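Local structure of type IV secretion system protein VirB11 (Brucella suis, 2GZA) at residues L291-L296 / E342-P347; E152-A157 / L168-Q173; R101-R106 / L245-R250; F124-R127 / D131-Q134. The protein hydrolyses ATP as a hexameric ATPase of the Brucella type IV secretion system, which could be required to establish the bacterium's replication niche in the host. All blocks are in the same frame, centred on the assembly; numbering follows the deposited sequence.

Interaction 1: L291-L296 / E342-P347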
# COMPACT_ATOMS: atom_id res chain seq x y z
N LEU C 291 -18.08 3.80 20.07
CA LEU C 291 -18.58 3.48 18.75
C LEU C 291 -18.79 4.72 17.88
O LEU C 291 -18.80 4.62 16.66
CB LEU C 291 -19.86 2.65 18.86
CG LEU C 291 -19.73 1.15 19.22
CD1 LEU C 291 -21.09 0.54 19.57
CD2 LEU C 291 -19.08 0.34 18.12
N THR C 292 -18.95 5.89 18.51
CA THR C 292 -18.98 7.16 17.79
C THR C 292 -17.65 7.40 17.07
O THR C 292 -17.63 7.53 15.85
CB THR C 292 -19.30 8.35 18.70
OG1 THR C 292 -20.48 8.05 19.46
CG2 THR C 292 -19.53 9.60 17.89
N PHE C 293 -16.55 7.42 17.81
CA PHE C 293 -15.23 7.62 17.22
C PHE C 293 -14.95 6.53 16.19
O PHE C 293 -14.35 6.79 15.15
CB PHE C 293 -14.13 7.65 18.29
CG PHE C 293 -14.11 8.93 19.08
CD1 PHE C 293 -13.59 10.09 18.53
CD2 PHE C 293 -14.61 8.97 20.37
CE1 PHE C 293 -13.57 11.28 19.25
CE2 PHE C 293 -14.59 10.14 21.11
CZ PHE C 293 -14.07 11.30 20.54
N GLU C 294 -15.40 5.33 16.51
CA GLU C 294 -15.28 4.17 15.63
C GLU C 294 -15.98 4.42 14.29
O GLU C 294 -15.40 4.19 13.23
CB GLU C 294 -15.88 2.94 16.32
CG GLU C 294 -15.15 1.65 16.05
CD GLU C 294 -13.80 1.55 16.73
OE1 GLU C 294 -12.80 1.32 16.03
OE2 GLU C 294 -13.73 1.70 17.97
N ARG C 295 -17.22 4.90 14.35
CA ARG C 295 -18.00 5.20 13.15
C ARG C 295 -17.54 6.46 12.41
O ARG C 295 -17.64 6.51 11.19
CB ARG C 295 -19.48 5.29 13.48
CG ARG C 295 -20.13 3.94 13.72
CD ARG C 295 -21.60 3.95 13.41
NE ARG C 295 -21.86 3.97 11.98
CZ ARG C 295 -22.54 4.91 11.34
NH1 ARG C 295 -23.06 5.94 12.00
NH2 ARG C 295 -22.71 4.82 10.04
N LEU C 296 -17.06 7.46 13.14
CA LEU C 296 -16.54 8.69 12.53
C LEU C 296 -15.31 8.40 11.68
O LEU C 296 -15.13 8.98 10.61
CB LEU C 296 -16.22 9.76 13.58
CG LEU C 296 -17.41 10.35 14.34
CD1 LEU C 296 -16.94 11.33 15.40
CD2 LEU C 296 -18.41 11.00 13.40
N GLU C 342 -23.64 7.99 28.76
CA GLU C 342 -22.25 8.33 28.98
C GLU C 342 -21.98 9.72 28.42
O GLU C 342 -22.57 10.11 27.41
CB GLU C 342 -21.35 7.30 28.27
CG GLU C 342 -19.84 7.47 28.51
CD GLU C 342 -18.98 6.54 27.64
OE1 GLU C 342 -17.75 6.74 27.61
OE2 GLU C 342 -19.53 5.62 26.98
N VAL C 343 -21.10 10.46 29.09
CA VAL C 343 -20.54 11.68 28.55
C VAL C 343 -19.04 11.47 28.49
O VAL C 343 -18.40 11.21 29.51
CB VAL C 343 -20.88 12.91 29.41
CG1 VAL C 343 -20.14 14.13 28.90
CG2 VAL C 343 -22.37 13.16 29.43
N TRP C 344 -18.49 11.55 27.30
CA TRP C 344 -17.07 11.36 27.11
C TRP C 344 -16.39 12.73 27.02
O TRP C 344 -16.80 13.59 26.25
CB TRP C 344 -16.83 10.50 25.87
CG TRP C 344 -15.40 10.23 25.58
CD1 TRP C 344 -14.68 9.13 25.96
CD2 TRP C 344 -14.49 11.08 24.87
NE1 TRP C 344 -13.39 9.24 25.52
CE2 TRP C 344 -13.24 10.43 24.85
CE3 TRP C 344 -14.61 12.33 24.24
CZ2 TRP C 344 -12.11 10.98 24.23
CZ3 TRP C 344 -13.49 12.88 23.63
CH2 TRP C 344 -12.25 12.21 23.63
N TYR C 345 -15.36 12.91 27.83
CA TYR C 345 -14.55 14.12 27.83
C TYR C 345 -13.16 13.77 28.34
O TYR C 345 -13.02 13.34 29.48
CB TYR C 345 -15.22 15.20 28.69
CG TYR C 345 -14.46 16.51 28.79
CD1 TYR C 345 -14.13 17.24 27.66
CD2 TYR C 345 -14.10 17.02 30.04
CE1 TYR C 345 -13.45 18.45 27.76
CE2 TYR C 345 -13.41 18.22 30.15
CZ TYR C 345 -13.09 18.93 29.01
OH TYR C 345 -12.41 20.12 29.13
N ASP C 346 -12.15 13.94 27.50
CA ASP C 346 -10.78 13.60 27.87
C ASP C 346 -9.74 14.59 27.33
O ASP C 346 -8.98 14.25 26.41
CB ASP C 346 -10.48 12.16 27.43
CG ASP C 346 -9.25 11.57 28.10
OD1 ASP C 346 -8.69 12.19 29.04
OD2 ASP C 346 -8.83 10.48 27.68
N PRO C 347 -9.67 15.81 27.91
CA PRO C 347 -8.74 16.84 27.44
C PRO C 347 -7.29 16.44 27.67
O PRO C 347 -6.38 16.96 27.02
CB PRO C 347 -9.11 18.06 28.30
CG PRO C 347 -9.77 17.50 29.50
CD PRO C 347 -10.48 16.26 29.05
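Phe293 and Trp344 meet because their first torsions bring the two rings together: the phenyl leaves its helix with CG anti to the carbonyl carbon (chi1 -75°), whereas the indole leaves its strand with CG anti to the backbone N (chi1 -180°). Both CB atoms point toward the opposing segment, and the two side chains cross at about a right angle. The phenyl advances edge first, and one face of the indole receives it in a T-shaped (edge-to-face) pair. The centroids of the Phe293 ring and the Trp344 six-membered ring are 4.7 Å apart, with the planes inclined at 65°. Phe293 CZ comes down on Trp344 CZ3 at 3.5 Å, while Phe293 CE2 lies 3.8 Å from Trp344 CE3, so the leading edge spans the benzo ring and does not rest on a single carbon. On the opposite face of the indole sits Asp346 N, 4.1 Å above the plane and offset toward the rim. No hydrogen bond crosses this contact. It is carried by dispersion and by the mild attraction of phenyl C-H groups to the electron-rich indole face.

Phe293 also touches Val325 of strand 324-331, as does its neighbour Thr292, and the Phe293 ring meets that of Tyr319 on helix 311-321. Arg295 NE hydrogen-bonds to Asn271 of the second subunit. Helix 289-300 is thus tied to the edge of the mixed sheet of the P-loop ATPase domain, where strand 339-345, outermost within the chain, pairs antiparallel with strand 324-331.

Interaction 2: E152-A157 / L168-Q173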
# COMPACT_ATOMS: atom_id res chain seq x y z
N GLU C 152 -10.35 23.74 31.77
CA GLU C 152 -10.96 22.59 31.19
C GLU C 152 -11.08 21.76 32.46
O GLU C 152 -11.83 20.79 32.54
CB GLU C 152 -10.04 21.85 30.20
CG GLU C 152 -9.82 22.53 28.85
CD GLU C 152 -8.75 21.83 28.01
OE1 GLU C 152 -7.58 21.81 28.44
OE2 GLU C 152 -9.08 21.32 26.92
N GLN C 153 -10.31 22.17 33.47
CA GLN C 153 -10.36 21.59 34.81
C GLN C 153 -11.70 21.90 35.47
O GLN C 153 -12.18 21.12 36.29
CB GLN C 153 -9.21 22.10 35.69
CG GLN C 153 -7.80 21.76 35.20
CD GLN C 153 -7.36 20.34 35.50
OE1 GLN C 153 -8.16 19.50 35.93
NE2 GLN C 153 -6.09 19.97 35.32
N GLU C 154 -12.30 23.04 35.11
CA GLU C 154 -13.66 23.36 35.55
C GLU C 154 -14.65 22.36 34.96
O GLU C 154 -15.50 21.82 35.67
CB GLU C 154 -14.05 24.78 35.16
CG GLU C 154 -15.49 25.11 35.51
CD GLU C 154 -15.94 26.46 35.02
OE1 GLU C 154 -15.08 27.24 34.54
OE2 GLU C 154 -17.14 26.75 35.11
N LEU C 155 -14.54 22.11 33.66
CA LEU C 155 -15.36 21.12 32.98
C LEU C 155 -15.14 19.72 33.54
O LEU C 155 -16.10 18.98 33.77
CB LEU C 155 -15.07 21.12 31.48
CG LEU C 155 -15.86 22.13 30.67
CD1 LEU C 155 -15.32 22.23 29.26
CD2 LEU C 155 -17.34 21.76 30.68
N LEU C 156 -13.88 19.37 33.76
CA LEU C 156 -13.51 18.06 34.26
C LEU C 156 -14.05 17.82 35.67
O LEU C 156 -14.44 16.70 35.99
CB LEU C 156 -11.99 17.88 34.20
CG LEU C 156 -11.36 16.49 34.09
CD1 LEU C 156 -12.12 15.56 33.14
CD2 LEU C 156 -9.92 16.63 33.64
N ALA C 157 -14.07 18.87 36.48
CA ALA C 157 -14.64 18.78 37.83
C ALA C 157 -16.16 18.57 37.80
O ALA C 157 -16.68 17.76 38.57
CB ALA C 157 -14.28 20.02 38.66
N LEU C 168 -22.73 20.29 30.31
CA LEU C 168 -23.13 20.49 28.93
C LEU C 168 -23.33 21.96 28.62
O LEU C 168 -22.89 22.42 27.56
CB LEU C 168 -24.38 19.67 28.60
CG LEU C 168 -24.21 18.14 28.58
CD1 LEU C 168 -25.52 17.46 28.26
CD2 LEU C 168 -23.14 17.69 27.60
N ARG C 169 -23.96 22.70 29.53
CA ARG C 169 -24.11 24.15 29.39
C ARG C 169 -22.75 24.85 29.30
O ARG C 169 -22.53 25.68 28.41
CB ARG C 169 -24.92 24.76 30.54
CG ARG C 169 -24.94 26.29 30.51
CD ARG C 169 -25.77 26.91 31.62
NE ARG C 169 -27.19 26.83 31.33
CZ ARG C 169 -28.06 26.10 32.02
NH1 ARG C 169 -27.68 25.39 33.07
NH2 ARG C 169 -29.34 26.10 31.66
N ARG C 170 -21.85 24.51 30.21
CA ARG C 170 -20.52 25.10 30.21
C ARG C 170 -19.73 24.75 28.95
O ARG C 170 -19.07 25.62 28.38
CB ARG C 170 -19.72 24.71 31.46
CG ARG C 170 -20.12 25.48 32.73
CD ARG C 170 -19.92 26.99 32.59
NE ARG C 170 -18.52 27.39 32.70
CZ ARG C 170 -17.99 28.48 32.14
NH1 ARG C 170 -18.72 29.29 31.40
NH2 ARG C 170 -16.70 28.74 32.32
N ALA C 171 -19.82 23.49 28.52
CA ALA C 171 -19.13 23.03 27.31
C ALA C 171 -19.50 23.85 26.08
O ALA C 171 -18.63 24.20 25.30
CB ALA C 171 -19.39 21.55 27.08
N VAL C 172 -20.79 24.17 25.94
CA VAL C 172 -21.29 25.01 24.85
C VAL C 172 -20.79 26.45 24.99
O VAL C 172 -20.41 27.08 24.01
CB VAL C 172 -22.83 25.00 24.75
CG1 VAL C 172 -23.29 25.90 23.63
CG2 VAL C 172 -23.37 23.58 24.54
N GLN C 173 -20.78 26.95 26.22
CA GLN C 173 -20.35 28.31 26.52
C GLN C 173 -18.86 28.45 26.29
O GLN C 173 -18.38 29.49 25.83
CB GLN C 173 -20.68 28.68 27.96
CG GLN C 173 -22.16 28.87 28.22
CD GLN C 173 -22.50 29.11 29.68
OE1 GLN C 173 -23.61 29.52 30.00
NE2 GLN C 173 -21.55 28.85 30.57
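The guanidinium of Arg170 takes the carboxylate of Glu154 at its edge, side-on, with NE and NH2 each bonded to a different oxygen. The two flat groups are only 25° apart in plane, yet they do not mate squarely. Arg170 NH2 donates to Glu154 OE1 at 3.1 Å, close to the guanidinium plane, on the syn side of the oxygen and nearly straight (162°). Arg170 NE lies 2.8 Å from Glu154 OE2, but this second bond is more bent and reaches the oxygen from well above the carboxylate plane. An extended Glu154, its CG anti to the backbone N, reaches across to an arginine folded at chi2 and chi3.

Beside the salt bridge, Leu155 CD2 rests 3.7 Å from Ala171 N and 3.9 Å from Arg170 CB, the end of the leucine bending in toward the other helix although its CB does not point there. Helices 153-160 and 164-173 form an antiparallel hairpin, their short segments 10.0 Å apart at 161°. Leu155 also packs on Tyr345, and Arg169 forms salt bridges with Glu198 and with Glu130 of the second subunit.

A charged pair at a partly exposed margin therefore borders a buried apolar one; each charge of the pair probably offsets the other, while the leucine and alanine beside it are buried.

Interaction 3: R101-R106 / L245-R250. With SO4 (sulfate ion), chain D.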
# COMPACT_ATOMS: atom_id res chain seq x y z
N ARG C 101 -13.86 40.12 -0.78
CA ARG C 101 -14.27 38.75 -1.08
C ARG C 101 -15.74 38.60 -0.76
O ARG C 101 -16.21 39.06 0.28
CB ARG C 101 -13.43 37.72 -0.32
CG ARG C 101 -12.09 37.41 -0.99
CD ARG C 101 -11.23 36.47 -0.16
NE ARG C 101 -11.07 36.96 1.21
CZ ARG C 101 -10.16 36.53 2.08
NH1 ARG C 101 -9.29 35.59 1.74
NH2 ARG C 101 -10.13 37.05 3.30
N ILE C 102 -16.48 37.99 -1.68
CA ILE C 102 -17.91 37.83 -1.52
C ILE C 102 -18.34 36.38 -1.73
O ILE C 102 -18.00 35.75 -2.73
CB ILE C 102 -18.71 38.82 -2.44
CG1 ILE C 102 -20.21 38.72 -2.18
CG2 ILE C 102 -18.37 38.61 -3.91
CD1 ILE C 102 -21.03 39.86 -2.78
N GLN C 103 -19.06 35.85 -0.75
CA GLN C 103 -19.68 34.55 -0.89
C GLN C 103 -21.18 34.67 -0.94
O GLN C 103 -21.80 35.31 -0.09
CB GLN C 103 -19.25 33.58 0.19
CG GLN C 103 -18.35 32.49 -0.36
CD GLN C 103 -19.10 31.22 -0.70
OE1 GLN C 103 -18.50 30.25 -1.16
NE2 GLN C 103 -20.41 31.21 -0.46
N ILE C 104 -21.76 34.07 -1.98
CA ILE C 104 -23.20 34.09 -2.17
C ILE C 104 -23.76 32.68 -2.29
O ILE C 104 -23.29 31.86 -3.08
CB ILE C 104 -23.62 34.95 -3.39
CG1 ILE C 104 -23.10 36.39 -3.25
CG2 ILE C 104 -25.15 34.94 -3.55
CD1 ILE C 104 -23.49 37.32 -4.37
N VAL C 105 -24.76 32.41 -1.46
CA VAL C 105 -25.53 31.17 -1.54
C VAL C 105 -26.98 31.52 -1.85
O VAL C 105 -27.58 32.38 -1.20
CB VAL C 105 -25.48 30.37 -0.22
CG1 VAL C 105 -25.98 28.94 -0.44
CG2 VAL C 105 -24.08 30.36 0.35
N ARG C 106 -27.54 30.85 -2.86
CA ARG C 106 -28.94 31.07 -3.23
C ARG C 106 -29.84 29.83 -2.98
O ARG C 106 -29.34 28.72 -2.83
CB ARG C 106 -29.07 31.64 -4.65
CG ARG C 106 -28.73 30.69 -5.77
CD ARG C 106 -29.56 31.00 -7.01
NE ARG C 106 -30.82 30.26 -7.01
CZ ARG C 106 -31.88 30.54 -7.77
NH1 ARG C 106 -31.84 31.57 -8.60
NH2 ARG C 106 -32.97 29.80 -7.68
N LEU C 245 -19.97 22.81 4.02
CA LEU C 245 -18.96 23.02 5.06
C LEU C 245 -17.83 23.91 4.54
O LEU C 245 -17.38 24.81 5.25
CB LEU C 245 -18.40 21.70 5.59
CG LEU C 245 -19.14 20.97 6.73
CD1 LEU C 245 -18.69 19.52 6.82
CD2 LEU C 245 -18.97 21.66 8.08
N ARG C 246 -17.39 23.68 3.31
CA ARG C 246 -16.34 24.51 2.71
C ARG C 246 -16.83 25.93 2.46
O ARG C 246 -16.08 26.89 2.62
CB ARG C 246 -15.79 23.87 1.44
CG ARG C 246 -14.74 22.79 1.73
CD ARG C 246 -14.22 22.08 0.47
NE ARG C 246 -14.74 20.72 0.33
CZ ARG C 246 -15.56 20.32 -0.65
NH1 ARG C 246 -15.95 21.17 -1.58
NH2 ARG C 246 -15.97 19.06 -0.69
N SER C 247 -18.09 26.06 2.09
CA SER C 247 -18.71 27.35 1.91
C SER C 247 -18.68 28.18 3.20
O SER C 247 -18.42 29.38 3.17
CB SER C 247 -20.13 27.19 1.38
OG SER C 247 -20.62 28.42 0.87
N CYS C 248 -18.94 27.52 4.33
CA CYS C 248 -18.93 28.16 5.64
C CYS C 248 -17.62 28.87 5.98
O CYS C 248 -17.64 29.89 6.66
CB CYS C 248 -19.26 27.15 6.73
SG CYS C 248 -20.98 26.67 6.70
N LEU C 249 -16.51 28.33 5.48
CA LEU C 249 -15.19 28.94 5.71
C LEU C 249 -15.13 30.38 5.18
O LEU C 249 -14.37 31.20 5.69
CB LEU C 249 -14.09 28.09 5.06
CG LEU C 249 -13.91 26.63 5.50
CD1 LEU C 249 -12.87 25.94 4.64
CD2 LEU C 249 -13.55 26.50 6.98
N ARG C 250 -15.95 30.67 4.18
CA ARG C 250 -15.99 31.99 3.57
C ARG C 250 -17.19 32.84 3.97
O ARG C 250 -17.38 33.93 3.44
CB ARG C 250 -15.97 31.86 2.05
CG ARG C 250 -14.76 31.15 1.52
CD ARG C 250 -14.53 31.49 0.07
NE ARG C 250 -13.14 31.26 -0.30
CZ ARG C 250 -12.72 30.13 -0.88
NH1 ARG C 250 -13.59 29.15 -1.14
NH2 ARG C 250 -11.45 29.98 -1.19
S SO4 D . -7.79 34.37 5.67
O1 SO4 D . -9.04 35.08 5.42
O2 SO4 D . -8.04 33.25 6.56
O3 SO4 D . -7.30 33.87 4.40
O4 SO4 D . -6.78 35.25 6.26
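Gln103 and Arg250 touch through their aliphatic parts, Gln103 CG lying 3.4 Å from Arg250 CB and 4.0 Å from Arg250 CD as the side chains cross at about a right angle. A bend at chi2 turns the Gln103 amide toward Ser247, whose OG stands 3.1 Å from Gln103 NE2. Val105 CG2 flanks the same hydroxyl, 4.0 Å from Ser247 OG. Ser247 OG is anti to its backbone N, which carries it off the helix toward the strand.

At the strand's start, Arg101, bent at chi3, reaches a sulfate ion, donating from NH2 to sulfate O1 at 3.1 Å (142°) with the oxygen at the guanidinium edge. That ion, probably from the crystallisation liquor, is also held by the backbone N atoms of Ser186, Gly187 and Lys188 of the third subunit, part of its predicted ATP-binding P-loop. This is consistent with Arg101 lying close to phosphates of a nucleotide bound by the neighbouring subunit.

Further out, strand 101-105 runs between strands 91-95 and 116-120 of the antiparallel sheet. Helix 241-248 lies against it through Ser247 and, through Cys248 on its other side, against strand 205-209, so that it is sandwiched between two sheets.

Interaction 4: F124-R127 / D131-Q134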
# COMPACT_ATOMS: atom_id res chain seq x y z
N PHE C 124 -6.01 47.71 4.32
CA PHE C 124 -5.65 49.10 4.02
C PHE C 124 -4.92 49.82 5.14
O PHE C 124 -4.46 50.96 4.97
CB PHE C 124 -6.89 49.90 3.59
N THR C 125 -4.80 49.15 6.29
CA THR C 125 -4.23 49.77 7.50
C THR C 125 -3.06 49.04 8.15
O THR C 125 -2.22 49.68 8.75
CB THR C 125 -5.33 49.95 8.55
OG1 THR C 125 -6.10 48.75 8.66
CG2 THR C 125 -6.25 51.11 8.17
N ARG C 126 -3.00 47.71 8.04
CA ARG C 126 -1.92 46.93 8.66
C ARG C 126 -0.84 46.57 7.64
O ARG C 126 -0.79 45.43 7.16
CB ARG C 126 -2.45 45.66 9.34
CG ARG C 126 -3.93 45.63 9.65
CD ARG C 126 -4.28 44.37 10.43
NE ARG C 126 -5.71 44.06 10.39
CZ ARG C 126 -6.64 44.70 11.11
NH1 ARG C 126 -6.30 45.69 11.92
NH2 ARG C 126 -7.91 44.33 11.00
N ARG C 127 0.03 47.52 7.32
CA ARG C 127 1.02 47.28 6.28
C ARG C 127 2.40 46.90 6.82
O ARG C 127 3.06 46.03 6.26
CB ARG C 127 1.09 48.46 5.30
CG ARG C 127 -0.19 48.57 4.49
CD ARG C 127 -0.24 49.80 3.61
NE ARG C 127 -1.59 49.94 3.05
CZ ARG C 127 -1.94 50.84 2.14
NH1 ARG C 127 -1.07 51.71 1.65
NH2 ARG C 127 -3.19 50.87 1.72
N ASP C 131 2.57 48.96 12.52
CA ASP C 131 1.11 49.08 12.54
C ASP C 131 0.46 48.07 13.48
O ASP C 131 -0.39 48.45 14.28
CB ASP C 131 0.53 48.92 11.13
CG ASP C 131 1.07 49.93 10.15
OD1 ASP C 131 1.26 51.11 10.52
OD2 ASP C 131 1.28 49.55 8.98
N TYR C 132 0.85 46.80 13.36
CA TYR C 132 0.29 45.71 14.17
C TYR C 132 0.44 45.98 15.66
O TYR C 132 -0.50 45.77 16.42
CB TYR C 132 0.91 44.36 13.81
CG TYR C 132 0.34 43.74 12.56
CD1 TYR C 132 0.88 44.04 11.31
CD2 TYR C 132 -0.75 42.88 12.62
CE1 TYR C 132 0.35 43.49 10.15
CE2 TYR C 132 -1.29 42.32 11.47
CZ TYR C 132 -0.74 42.63 10.24
OH TYR C 132 -1.27 42.08 9.09
N ALA C 133 1.62 46.44 16.06
CA ALA C 133 1.91 46.77 17.45
C ALA C 133 1.05 47.92 17.97
O ALA C 133 0.68 47.93 19.14
CB ALA C 133 3.38 47.07 17.63
N GLN C 134 0.75 48.88 17.10
CA GLN C 134 -0.03 50.06 17.48
C GLN C 134 -1.45 49.69 17.90
O GLN C 134 -1.93 50.16 18.92
CB GLN C 134 -0.05 51.09 16.35
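Arg126 lays its aliphatic arm across the ring of Tyr132. The CB of Arg126 stands over one face, 3.9 Å from the centroid of the Tyr132 ring and 27° off its normal, a CH-pi contact displaced toward the hydroxyl end, where Arg126 CB is 3.6 Å from Tyr132 CZ. Further along the extended chain, Arg126 CD passes 3.8 Å from Tyr132 CE2. It is Arg126 CB and CD that touch the ring; the guanidinium plane is turned about halfway (49°) to it.

These residues belong to the stretch that follows strand 116-120, the last in sequence of the antiparallel sheet, and leads through helix 129-134 toward helix 153-160. It is part of the connection between the N-terminal and ATPase domains, the kind of linker on which the large domain swap of this VirB11 would depend.

Asp131, in the first turn of that helix, turns its carboxylate back toward the incoming loop: with CG anti to its carbonyl carbon, it places OD2 2.9 Å from Arg127 N. The bond is bent (136°) and arrives on the anti side of the oxygen, somewhat out of the carboxylate plane. The same OD2 also accepts the backbone N-H of Thr128, so one oxygen takes two successive amides where the chain enters the helix. Tyr132 packs on Thr190 of the third subunit, and Ala133 on Met165 of the same subunit.

Interactions 1 and 2 adjoin each other, with centres 16 Å apart: Tyr345, beside Trp344 on the edge strand, packs on Glu152, Leu155 and Leu156, so the helix hairpin borders the strand that receives Phe293. Both also touch the second subunit. Interactions 3 and 4 have their centres 27 Å apart and their nearest atoms about 11 Å apart, and both reach the third subunit; interaction 3 joins the N-terminal antiparallel sheet to helix 241-248. Of the four, interaction 3 contacts the sulfate in that subunit's P-loop. Interactions 2 and 4 lie about 23 Å apart at their nearest atoms, with the connection between helices 129-134 and 153-160 running from one to the other. Along the chain both are nested within the loop closed by interaction 3.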